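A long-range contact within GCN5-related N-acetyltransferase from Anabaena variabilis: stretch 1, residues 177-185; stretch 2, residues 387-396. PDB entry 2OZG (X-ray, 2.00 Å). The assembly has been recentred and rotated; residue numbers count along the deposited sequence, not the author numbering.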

# COMPACT_ATOMS: atom_id res chain seq x y z
N LEU A 177 -36.52 6.39 20.08
CA LEU A 177 -36.68 7.26 18.87
C LEU A 177 -36.06 6.76 17.60
O LEU A 177 -36.32 7.31 16.51
CB LEU A 177 -36.08 8.66 19.16
CG LEU A 177 -36.79 9.48 20.22
CD1 LEU A 177 -36.00 10.71 20.56
CD2 LEU A 177 -38.19 9.85 19.78
N THR A 178 -35.26 5.70 17.69
CA THR A 178 -34.53 5.18 16.57
C THR A 178 -35.03 3.78 16.19
O THR A 178 -34.93 2.81 16.98
CB THR A 178 -33.03 5.14 16.90
OG1 THR A 178 -32.63 6.39 17.55
CG2 THR A 178 -32.24 4.92 15.65
N HIS A 179 -35.62 3.71 15.02
CA HIS A 179 -36.23 2.50 14.43
C HIS A 179 -35.11 1.49 14.23
O HIS A 179 -34.11 1.75 13.50
CB HIS A 179 -36.92 2.93 13.13
CG HIS A 179 -37.88 1.94 12.53
ND1 HIS A 179 -38.98 1.45 13.19
CD2 HIS A 179 -37.98 1.48 11.25
CE1 HIS A 179 -39.68 0.69 12.37
NE2 HIS A 179 -39.09 0.69 11.19
N GLY A 180 -35.19 0.40 15.01
CA GLY A 180 -34.17 -0.65 14.98
C GLY A 180 -33.23 -0.76 16.17
O GLY A 180 -32.53 -1.78 16.29
N TYR A 181 -33.21 0.25 17.06
CA TYR A 181 -32.29 0.28 18.19
C TYR A 181 -32.61 -0.79 19.16
O TYR A 181 -33.78 -1.21 19.34
CB TYR A 181 -32.26 1.65 18.94
CG TYR A 181 -30.98 2.46 18.88
CD1 TYR A 181 -30.34 2.76 17.68
CD2 TYR A 181 -30.43 2.99 20.05
CE1 TYR A 181 -29.16 3.55 17.65
CE2 TYR A 181 -29.30 3.81 20.03
CZ TYR A 181 -28.67 4.10 18.81
OH TYR A 181 -27.52 4.85 18.78
N LEU A 182 -31.57 -1.24 19.82
CA LEU A 182 -31.76 -2.26 20.85
C LEU A 182 -32.29 -1.71 22.15
O LEU A 182 -32.04 -0.57 22.47
CB LEU A 182 -30.43 -2.89 21.22
CG LEU A 182 -29.68 -3.68 20.16
CD1 LEU A 182 -28.43 -4.35 20.79
CD2 LEU A 182 -30.59 -4.69 19.50
N ASP A 183 -33.09 -2.52 22.85
CA ASP A 183 -33.29 -2.29 24.29
C ASP A 183 -32.25 -3.30 24.78
O ASP A 183 -32.45 -4.50 24.74
CB ASP A 183 -34.70 -2.56 24.81
CG ASP A 183 -34.80 -2.39 26.34
OD1 ASP A 183 -33.78 -2.12 26.98
OD2 ASP A 183 -35.90 -2.55 26.89
N ARG A 184 -31.07 -2.79 25.12
CA ARG A 184 -29.92 -3.63 25.39
C ARG A 184 -29.95 -4.66 26.54
O ARG A 184 -30.31 -4.37 27.67
CB ARG A 184 -28.72 -2.74 25.68
CG ARG A 184 -28.12 -2.02 24.51
CD ARG A 184 -27.13 -0.94 24.98
NE ARG A 184 -26.50 -0.31 23.82
CZ ARG A 184 -25.74 0.79 23.83
NH1 ARG A 184 -25.50 1.41 24.97
NH2 ARG A 184 -25.23 1.25 22.69
N HIS A 185 -29.46 -5.84 26.22
CA HIS A 185 -29.21 -6.87 27.20
C HIS A 185 -28.00 -6.33 27.96
O HIS A 185 -27.16 -5.59 27.38
CB HIS A 185 -28.84 -8.19 26.49
CG HIS A 185 -28.73 -9.36 27.39
ND1 HIS A 185 -27.57 -9.67 28.09
CD2 HIS A 185 -29.62 -10.33 27.69
CE1 HIS A 185 -27.77 -10.76 28.80
NE2 HIS A 185 -29.00 -11.20 28.56
N GLY A 387 -40.98 4.22 7.37
CA GLY A 387 -40.25 4.61 8.54
C GLY A 387 -38.80 4.92 8.24
O GLY A 387 -38.32 4.69 7.14
N GLU A 388 -38.11 5.46 9.22
CA GLU A 388 -36.72 5.78 9.08
C GLU A 388 -35.96 4.46 8.85
O GLU A 388 -36.34 3.41 9.40
CB GLU A 388 -36.22 6.56 10.32
CG GLU A 388 -36.88 7.95 10.51
CD GLU A 388 -36.26 8.79 11.64
OE1 GLU A 388 -35.29 8.30 12.24
OE2 GLU A 388 -36.73 9.94 11.91
N SER A 389 -34.93 4.53 8.03
CA SER A 389 -34.12 3.40 7.68
C SER A 389 -33.59 2.75 8.98
O SER A 389 -32.98 3.42 9.83
CB SER A 389 -32.96 3.79 6.76
OG SER A 389 -32.42 2.63 6.12
N PRO A 390 -33.83 1.44 9.12
CA PRO A 390 -33.46 0.80 10.40
C PRO A 390 -31.99 0.61 10.65
O PRO A 390 -31.27 0.11 9.80
CB PRO A 390 -34.17 -0.53 10.32
CG PRO A 390 -34.31 -0.81 8.80
CD PRO A 390 -34.42 0.48 8.15
N TRP A 391 -31.54 0.94 11.87
CA TRP A 391 -30.16 0.68 12.19
C TRP A 391 -30.01 0.52 13.69
O TRP A 391 -30.95 0.74 14.43
CB TRP A 391 -29.29 1.82 11.62
CG TRP A 391 -29.47 3.18 12.34
CD1 TRP A 391 -30.51 4.08 12.18
CD2 TRP A 391 -28.59 3.78 13.33
NE1 TRP A 391 -30.31 5.17 12.99
CE2 TRP A 391 -29.13 5.02 13.68
CE3 TRP A 391 -27.37 3.40 13.90
CZ2 TRP A 391 -28.53 5.85 14.60
CZ3 TRP A 391 -26.79 4.24 14.81
CH2 TRP A 391 -27.35 5.45 15.15
N MSE A 392 -28.85 0.02 14.11
CA MSE A 392 -28.52 -0.05 15.50
C MSE A 392 -27.06 0.34 15.59
O MSE A 392 -26.29 0.17 14.62
CB MSE A 392 -28.67 -1.41 16.13
CG MSE A 392 -27.63 -2.47 15.72
SE MSE A 392 -28.05 -4.12 16.65
CE MSE A 392 -29.83 -4.31 16.21
N ILE A 393 -26.68 0.79 16.78
CA ILE A 393 -25.28 1.21 17.03
C ILE A 393 -24.44 0.05 17.54
O ILE A 393 -23.20 0.07 17.52
CB ILE A 393 -25.27 2.39 18.01
CG1 ILE A 393 -23.94 3.18 17.92
CG2 ILE A 393 -25.58 1.91 19.48
CD1 ILE A 393 -24.03 4.54 18.53
N ASP A 394 -25.11 -1.00 17.89
CA ASP A 394 -24.49 -2.12 18.57
C ASP A 394 -24.20 -3.33 17.67
O ASP A 394 -24.86 -3.63 16.70
CB ASP A 394 -25.42 -2.59 19.70
CG ASP A 394 -25.57 -1.60 20.79
OD1 ASP A 394 -24.56 -1.09 21.30
OD2 ASP A 394 -26.72 -1.36 21.20
N PHE A 395 -23.17 -4.03 18.05
CA PHE A 395 -22.83 -5.23 17.39
C PHE A 395 -22.89 -6.30 18.48
O PHE A 395 -22.64 -6.01 19.65
CB PHE A 395 -21.43 -5.15 16.86
CG PHE A 395 -20.96 -6.46 16.38
CD1 PHE A 395 -21.31 -6.91 15.10
CD2 PHE A 395 -20.26 -7.32 17.22
CE1 PHE A 395 -20.93 -8.17 14.66
CE2 PHE A 395 -19.88 -8.58 16.79
CZ PHE A 395 -20.23 -9.00 15.51
N PHE A 396 -23.25 -7.53 18.13
CA PHE A 396 -23.25 -8.63 19.09
C PHE A 396 -23.19 -9.93 18.28
O PHE A 396 -23.42 -9.89 17.05
CB PHE A 396 -24.47 -8.57 20.06
CG PHE A 396 -25.80 -8.70 19.37
CD1 PHE A 396 -26.26 -9.92 18.97
CD2 PHE A 396 -26.55 -7.57 19.06
CE1 PHE A 396 -27.44 -10.05 18.33
CE2 PHE A 396 -27.74 -7.67 18.42
CZ PHE A 396 -28.22 -8.89 18.03
OXT PHE A 396 -22.86 -11.00 18.81
O HOH W 1 -36.58 6.40 13.87
O HOH W 2 -33.77 4.19 12.28
O HOH W 3 -28.76 -0.24 19.50

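The two stretches lie more than 200 residues apart in sequence and bury 685 Å² between them. One direct backbone hydrogen bond joins them. Trp391 N donates to His179 O over 3.1 Å, at an angle of 155°. The same carbonyl is also approached by a carbon: Pro390 CA lies 3.3 Å from His179 O in a CA-H...O contact. Water 2 adds a further link, donating to His179 O and to Ser389 O, each at 2.7 Å.

The carbonyl of His179 sits in a type II turn from Thr178 to Tyr181, closed by Tyr181 N donating to Thr178 O at 3.1 Å. Gly180 occupies the third position of this turn, with phi 108° and psi -13°. These angles alone call for glycine, because a CB would be jammed against the carbonyl oxygen of His179. The contact adds a second restriction. An ideal CB on Gly180 would lie 2.7 Å from Trp391 O, which is a clash.

The CA-to-CB bond of His179 points toward the other stretch, and chi1 is t, -166°. This lays its ring edge against the backbone, with His179 CD2 3.1 Å from Glu388 O. Both ring nitrogens are hydrogen-bonded elsewhere in the structure. Glu388 is extended, with chi1 m and chi2 t. Its carboxylate reaches water 1, which donates a weak bond from 2.8 Å to Glu388 OE1 and accepts from His179 N at 3.1 Å.

Tyr181 and Trp391 both have CA-to-CB bonds that point away, yet their rings meet. Trp391 has chi1 70° (p) and chi2 -78°. Tyr181 has chi1 -113°, between wells. In this arrangement the edge of Tyr181 meets the face of Trp391. The planes stand at 81° and the six-membered ring centroids are 5.1 Å apart. Tyr181 CE1 comes within 3.6 Å of Trp391 CH2. Further along the tyrosine, Tyr181 CZ packs 3.8 Å from Ile393 CG2. Thr178 CG2 also approaches the indole, 3.3 Å from Trp391 NE1.

The CA-to-CB bond of Leu182 points toward the other stretch, and the rotamer is mt. Leu182 CD2 packs 3.4 Å from CE of Met392, a selenomethionine whose side chain follows a p, t, p path. Leu182 CD1 lies 4.1 Å from Phe396 CD2, on the C-terminal residue.

The charged pair is Arg184 and Asp394. The CA-to-CB bond of Arg184 runs sideways, but chi1 is m and chi2 and chi3 are both t, so the long chain carries the guanidinium to the carboxylate. Arg184 NE donates to Asp394 OD2 at 2.8 Å and 171°, nearly straight. Arg184 NH2 donates to Asp394 OD1, also at 2.8 Å, but at 123° this bond is weak. The CA-to-CB bond of Asp394 points toward stretch 1, with chi1 m. Asp394 OD2 also accepts from water 3 at 2.9 Å, and this water accepts from Leu182 N at 3.0 Å. The carboxylate thus connects directly to the Arg184 side chain and, through water 3, to the Leu182 backbone.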